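Local coordinates for MtVAO615 (Myceliophthora thermophila, PDB 6F72), which probably acts as a secreted oxidoreductase that carries bicovalently bound FAD and, once reduced, reacts rapidly with oxygen, though no substrate has been identified, at residues 171-176 with 288-293; 177-182 with 199-204. All blocks are in the same frame, centred on the assembly; numbering follows the deposited sequence.

How the contacts relate
Both contacts belong to the FAD-binding PCMH-type domain, and their centres lie 10 Å apart. Contact 1 packs the end of strand 169-172 and the following turn onto strand 288-298, beside the adenine of FAD. Contact 2 is nested in the chain between the segments of contact 1 and ties the next turn of the chain to the N-terminus of helix 203-212. Backbone bonds join the two: Ala199 N lies 2.8 Å from Leu290 O, and Gly200 N 2.9 Å from Leu176 O. Contact 1 holds the adenine directly; in contact 2 Ala199 touches the FAD, while the side chain of Glu202 stays about 7 Å from its nearest atom.

Contact 1 of 2, residues 171-176 with 288-293; sequences LWMHNL and VVLSMT. With FAD (flavin-adenine dinucleotide), chain E.
Met173 and Val288 make the tight part of this contact. The methionine chain is bent twice, and its last turn (chi3 -73°) swings CE over to strand 288-298, 3.6 Å from Val288 CG1. The same methyl rests 3.4 Å from Val289 O. An unbranched, flexible thioether suits the place, because it can bend so that CE lies on Val288 while CG, 3.7 Å from N6A of FAD, stays by the adenine amino group. Next to it Leu171 crosses Val288 at about a right angle, its CD1 against CG2 of the valine at 3.7 Å. The branched Val288 thus serves two partners with its two methyls, and helix 133-146, through Val136, covers both Leu171 and Val288.

Towards Leu176 the packing slackens. This leucine closes the type I turn that starts at Met173, is partly exposed, and meets Leu290 by a methyl alone, with CD1 4.1 Å from CD2. Strand 288-298 has a classic beta bulge here, Leu290 and Ser291 both facing Glu255, whose carboxylate binds the serine hydroxyl.

Between the segments the apolar side chains do the work, while the backbone of Val289 turns to the cofactor. Val289 N donates to N1A of FAD (2.8 Å, 168°), and N6A of FAD donates to Val289 O (2.7 Å, 172°). This nearly straight pair reads the Watson-Crick edge of adenine with backbone atoms, so the strand would accept a base with an acceptor at N1 and an amino group at C6, and the buried aliphatic side chains probably help to keep water from those bonds.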
# COMPACT_ATOMS: atom_id res chain seq x y z
N LEU A 171 -17.71 0.32 -3.66
CA LEU A 171 -17.64 -1.09 -4.00
C LEU A 171 -16.67 -1.71 -3.02
O LEU A 171 -15.45 -1.50 -3.10
CB LEU A 171 -17.21 -1.30 -5.45
CG LEU A 171 -18.08 -0.56 -6.47
CD1 LEU A 171 -17.45 -0.59 -7.85
CD2 LEU A 171 -19.50 -1.12 -6.49
N TRP A 172 -17.23 -2.45 -2.08
CA TRP A 172 -16.46 -2.99 -0.98
C TRP A 172 -16.09 -4.42 -1.33
O TRP A 172 -16.95 -5.28 -1.35
CB TRP A 172 -17.25 -2.89 0.33
CG TRP A 172 -16.53 -3.34 1.57
CD1 TRP A 172 -15.24 -3.08 1.90
CD2 TRP A 172 -17.08 -4.07 2.68
NE1 TRP A 172 -14.93 -3.62 3.12
CE2 TRP A 172 -16.05 -4.23 3.63
CE3 TRP A 172 -18.35 -4.61 2.96
CZ2 TRP A 172 -16.23 -4.91 4.85
CZ3 TRP A 172 -18.54 -5.30 4.17
CH2 TRP A 172 -17.47 -5.44 5.10
N MET A 173 -14.80 -4.64 -1.57
CA MET A 173 -14.26 -5.86 -2.16
C MET A 173 -13.69 -6.82 -1.13
O MET A 173 -13.27 -7.93 -1.48
CB MET A 173 -13.13 -5.52 -3.16
CG MET A 173 -13.45 -4.38 -4.11
SD MET A 173 -15.02 -4.60 -4.98
CE MET A 173 -14.54 -5.90 -6.10
N HIS A 174 -13.68 -6.38 0.13
CA HIS A 174 -13.06 -7.07 1.27
C HIS A 174 -13.41 -8.55 1.44
O HIS A 174 -12.58 -9.33 1.91
CB HIS A 174 -13.41 -6.31 2.57
CG HIS A 174 -12.92 -6.96 3.83
ND1 HIS A 174 -11.60 -7.27 4.05
CD2 HIS A 174 -13.59 -7.35 4.94
CE1 HIS A 174 -11.47 -7.83 5.24
NE2 HIS A 174 -12.67 -7.89 5.80
N ASN A 175 -14.63 -8.91 1.06
CA ASN A 175 -15.16 -10.24 1.35
C ASN A 175 -15.01 -11.23 0.20
O ASN A 175 -15.48 -12.35 0.30
CB ASN A 175 -16.61 -10.14 1.77
CG ASN A 175 -16.80 -9.30 3.00
OD1 ASN A 175 -16.26 -9.62 4.06
ND2 ASN A 175 -17.54 -8.21 2.86
N LEU A 176 -14.33 -10.81 -0.88
CA LEU A 176 -14.06 -11.70 -2.00
C LEU A 176 -12.78 -12.45 -1.65
O LEU A 176 -11.69 -12.04 -2.06
CB LEU A 176 -13.97 -10.91 -3.31
CG LEU A 176 -15.30 -10.28 -3.75
CD1 LEU A 176 -15.10 -9.36 -4.93
CD2 LEU A 176 -16.40 -11.31 -4.06
N VAL A 288 -12.71 -2.47 -12.00
CA VAL A 288 -12.93 -3.10 -10.71
C VAL A 288 -12.38 -4.52 -10.79
O VAL A 288 -12.86 -5.33 -11.60
CB VAL A 288 -14.43 -3.10 -10.31
CG1 VAL A 288 -14.61 -3.62 -8.89
CG2 VAL A 288 -15.01 -1.71 -10.43
N VAL A 289 -11.41 -4.83 -9.94
CA VAL A 289 -10.77 -6.15 -9.96
C VAL A 289 -11.52 -7.10 -9.03
O VAL A 289 -11.75 -6.76 -7.85
CB VAL A 289 -9.28 -6.06 -9.54
CG1 VAL A 289 -8.72 -7.43 -9.14
CG2 VAL A 289 -8.44 -5.41 -10.64
N LEU A 290 -11.89 -8.27 -9.56
CA LEU A 290 -12.55 -9.32 -8.79
C LEU A 290 -11.58 -10.38 -8.28
O LEU A 290 -11.79 -10.99 -7.23
CB LEU A 290 -13.66 -9.97 -9.61
CG LEU A 290 -14.81 -9.10 -10.10
CD1 LEU A 290 -15.61 -9.88 -11.14
CD2 LEU A 290 -15.73 -8.66 -8.96
N SER A 291 -10.52 -10.62 -9.04
CA SER A 291 -9.46 -11.53 -8.63
C SER A 291 -8.23 -11.26 -9.46
O SER A 291 -8.31 -10.59 -10.50
CB SER A 291 -9.90 -13.00 -8.81
OG SER A 291 -9.85 -13.41 -10.17
N MET A 292 -7.10 -11.79 -8.99
CA MET A 292 -5.88 -11.89 -9.78
C MET A 292 -5.38 -13.33 -9.73
O MET A 292 -5.64 -14.06 -8.78
CB MET A 292 -4.81 -10.91 -9.27
CG MET A 292 -4.08 -11.31 -8.00
SD MET A 292 -2.72 -10.19 -7.62
CE MET A 292 -1.85 -11.15 -6.37
N THR A 293 -4.69 -13.74 -10.78
CA THR A 293 -3.95 -14.98 -10.76
C THR A 293 -2.49 -14.57 -10.77
O THR A 293 -2.09 -13.70 -11.55
CB THR A 293 -4.33 -15.85 -11.95
OG1 THR A 293 -5.75 -16.00 -11.95
CG2 THR A 293 -3.66 -17.23 -11.87
PA FAD E . -7.31 0.08 -0.25
O1A FAD E . -7.21 1.43 0.41
O2A FAD E . -8.58 -0.69 0.01
O5B FAD E . -7.09 0.27 -1.83
C5B FAD E . -6.08 1.13 -2.35
C4B FAD E . -6.43 1.63 -3.75
O4B FAD E . -6.66 0.51 -4.61
C3B FAD E . -7.69 2.47 -3.82
O3B FAD E . -7.47 3.47 -4.82
C2B FAD E . -8.78 1.52 -4.28
O2B FAD E . -9.79 2.19 -5.03
C1B FAD E . -7.99 0.54 -5.15
N9A FAD E . -8.51 -0.85 -5.14
C8A FAD E . -8.33 -1.75 -4.15
N7A FAD E . -8.89 -2.94 -4.48
C5A FAD E . -9.44 -2.80 -5.69
C6A FAD E . -10.19 -3.68 -6.62
N6A FAD E . -10.47 -4.95 -6.27
N1A FAD E . -10.59 -3.16 -7.81
C2A FAD E . -10.33 -1.88 -8.16
N3A FAD E . -9.64 -1.03 -7.36
C4A FAD E . -9.18 -1.43 -6.14
N1 FAD E . 3.14 -1.33 0.26
C2 FAD E . 4.26 -1.97 -0.15
O2 FAD E . 4.58 -1.92 -1.36
N3 FAD E . 5.04 -2.66 0.72
C4 FAD E . 4.78 -2.76 2.03
O4 FAD E . 5.53 -3.41 2.79
C4X FAD E . 3.57 -2.09 2.55
N5 FAD E . 3.23 -2.15 3.85
C5X FAD E . 2.11 -1.52 4.33
C6 FAD E . 1.78 -1.60 5.70
C7 FAD E . 0.61 -0.95 6.16
C7M FAD E . 0.27 -1.04 7.64
C8 FAD E . -0.27 -0.19 5.20
C8M FAD E . -1.59 0.46 5.58
C9 FAD E . 0.09 -0.13 3.86
C9A FAD E . 1.24 -0.76 3.38
N10 FAD E . 1.57 -0.70 2.01
C10 FAD E . 2.75 -1.35 1.56
C1' FAD E . 0.75 0.08 1.09
C2' FAD E . -0.16 -0.64 0.14
O2' FAD E . 0.65 -1.21 -0.89
C3' FAD E . -1.07 0.44 -0.43
O3' FAD E . -1.64 1.25 0.62
C4' FAD E . -2.18 -0.16 -1.28
O4' FAD E . -2.87 0.88 -1.98
C5' FAD E . -3.14 -1.01 -0.44
O5' FAD E . -4.23 -1.48 -1.21
P FAD E . -5.51 -2.12 -0.48
O1P FAD E . -5.03 -3.12 0.54
O2P FAD E . -6.46 -2.50 -1.59
O3P FAD E . -6.10 -0.83 0.29

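Contact 2 of 2, residues 177-182 with 199-204; sequences KSTKFI and AGVEGF
The carboxylate of Glu202 and the peptide carbonyl of Gly200 are the flat groups that receive Lys177. At the carboxylate, NZ comes to the anti lone pair of OE2, the one turned away from the other oxygen, and forms a salt bridge of 3.0 Å. At the carbonyl, the same NZ stands above the plane, 39° out of it, and donates a 2.8 Å hydrogen bond to Gly200 O, while CD and CE pass over that oxygen. The setting is a strand-turn-helix: strand 193-198, paired antiparallel with 179-186, runs into a turn, and Glu202 takes the N-cap of helix 203-212. Glu205 accepts from the backbone N of Glu202, as the residue three places on does in a capping box, and its carboxylate also forms a salt bridge with Lys177.

A lysine suits this place because its long chain, bent at chi2 (-88°), can travel from the turn before strand 179-186 to two acids and a carbonyl. Gly200 has no side chain on the side facing the lysine, where a CB would come only within ordinary packing distance of Lys177 CD. An alanine in place of Lys177 would probably leave Glu202 and Glu205 without their shared positive charge and Gly200 O without this donor.

Val201 supplies the apolar half. It crosses Thr179 at about a right angle, with a 4.0 Å approach between their CG2 atoms. That methyl of Val201 also lies close to two successive backbone carbonyl oxygens, with Ser178 O 3.6 Å and Lys177 O 3.7 Å from CG2.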
# COMPACT_ATOMS: atom_id res chain seq x y z
N LYS A 177 -12.93 -13.54 -0.90
CA LYS A 177 -11.79 -14.22 -0.25
C LYS A 177 -11.38 -15.58 -0.85
O LYS A 177 -10.51 -16.25 -0.29
CB LYS A 177 -12.07 -14.41 1.25
CG LYS A 177 -12.28 -13.12 2.04
CD LYS A 177 -10.97 -12.57 2.55
CE LYS A 177 -11.20 -11.59 3.69
NZ LYS A 177 -10.03 -10.65 3.72
N SER A 178 -11.99 -15.97 -1.97
CA SER A 178 -11.66 -17.25 -2.64
C SER A 178 -10.16 -17.38 -2.91
O SER A 178 -9.49 -16.40 -3.23
CB SER A 178 -12.42 -17.37 -3.95
OG SER A 178 -11.88 -16.41 -4.86
N THR A 179 -9.64 -18.59 -2.71
CA THR A 179 -8.26 -18.91 -3.05
C THR A 179 -8.21 -20.25 -3.79
O THR A 179 -8.87 -21.23 -3.39
CB THR A 179 -7.34 -18.96 -1.81
OG1 THR A 179 -7.77 -20.01 -0.95
CG2 THR A 179 -7.38 -17.66 -1.03
N LYS A 180 -7.43 -20.30 -4.87
CA LYS A 180 -7.41 -21.47 -5.73
C LYS A 180 -5.98 -21.79 -6.13
O LYS A 180 -5.31 -20.97 -6.76
CB LYS A 180 -8.30 -21.19 -6.95
CG LYS A 180 -8.60 -22.37 -7.85
CD LYS A 180 -9.52 -21.90 -8.96
CE LYS A 180 -9.37 -22.72 -10.23
NZ LYS A 180 -9.98 -24.06 -10.05
N PHE A 181 -5.51 -22.98 -5.73
CA PHE A 181 -4.18 -23.46 -6.10
C PHE A 181 -4.21 -24.07 -7.48
O PHE A 181 -4.94 -25.02 -7.74
CB PHE A 181 -3.62 -24.46 -5.07
CG PHE A 181 -2.27 -25.03 -5.44
CD1 PHE A 181 -1.14 -24.21 -5.51
CD2 PHE A 181 -2.13 -26.39 -5.75
CE1 PHE A 181 0.11 -24.73 -5.86
CE2 PHE A 181 -0.88 -26.92 -6.10
CZ PHE A 181 0.24 -26.09 -6.16
N ILE A 182 -3.40 -23.50 -8.37
CA ILE A 182 -3.21 -24.00 -9.73
C ILE A 182 -1.81 -24.62 -9.82
O ILE A 182 -0.80 -23.90 -9.89
CB ILE A 182 -3.43 -22.90 -10.80
CG1 ILE A 182 -4.81 -22.26 -10.66
CG2 ILE A 182 -3.24 -23.46 -12.21
CD1 ILE A 182 -4.94 -20.89 -11.30
N ALA A 199 -10.43 -10.59 -4.78
CA ALA A 199 -10.01 -9.20 -4.58
C ALA A 199 -9.80 -8.75 -3.12
O ALA A 199 -9.05 -7.81 -2.87
CB ALA A 199 -10.97 -8.26 -5.29
N GLY A 200 -10.45 -9.43 -2.17
CA GLY A 200 -10.35 -9.11 -0.75
C GLY A 200 -9.29 -9.90 0.00
O GLY A 200 -9.13 -9.71 1.20
N VAL A 201 -8.57 -10.79 -0.68
CA VAL A 201 -7.52 -11.60 -0.03
C VAL A 201 -6.41 -10.67 0.49
O VAL A 201 -5.86 -9.84 -0.25
CB VAL A 201 -6.95 -12.72 -0.95
CG1 VAL A 201 -5.80 -13.48 -0.28
CG2 VAL A 201 -8.05 -13.71 -1.34
N GLU A 202 -6.12 -10.80 1.79
CA GLU A 202 -5.11 -9.98 2.47
C GLU A 202 -3.81 -10.76 2.59
O GLU A 202 -3.80 -11.98 2.45
CB GLU A 202 -5.62 -9.54 3.85
CG GLU A 202 -6.82 -8.61 3.77
CD GLU A 202 -7.41 -8.28 5.12
OE1 GLU A 202 -6.90 -7.36 5.78
OE2 GLU A 202 -8.38 -8.96 5.52
N GLY A 203 -2.71 -10.05 2.81
CA GLY A 203 -1.37 -10.66 2.89
C GLY A 203 -1.30 -11.94 3.69
O GLY A 203 -0.77 -12.93 3.20
N PHE A 204 -1.87 -11.92 4.90
CA PHE A 204 -1.88 -13.08 5.82
C PHE A 204 -2.65 -14.30 5.29
O PHE A 204 -2.28 -15.44 5.57
CB PHE A 204 -2.35 -12.68 7.23
CG PHE A 204 -3.83 -12.35 7.34
CD1 PHE A 204 -4.30 -11.05 7.12
CD2 PHE A 204 -4.76 -13.34 7.71
CE1 PHE A 204 -5.65 -10.74 7.25
CE2 PHE A 204 -6.11 -13.03 7.84
CZ PHE A 204 -6.56 -11.74 7.60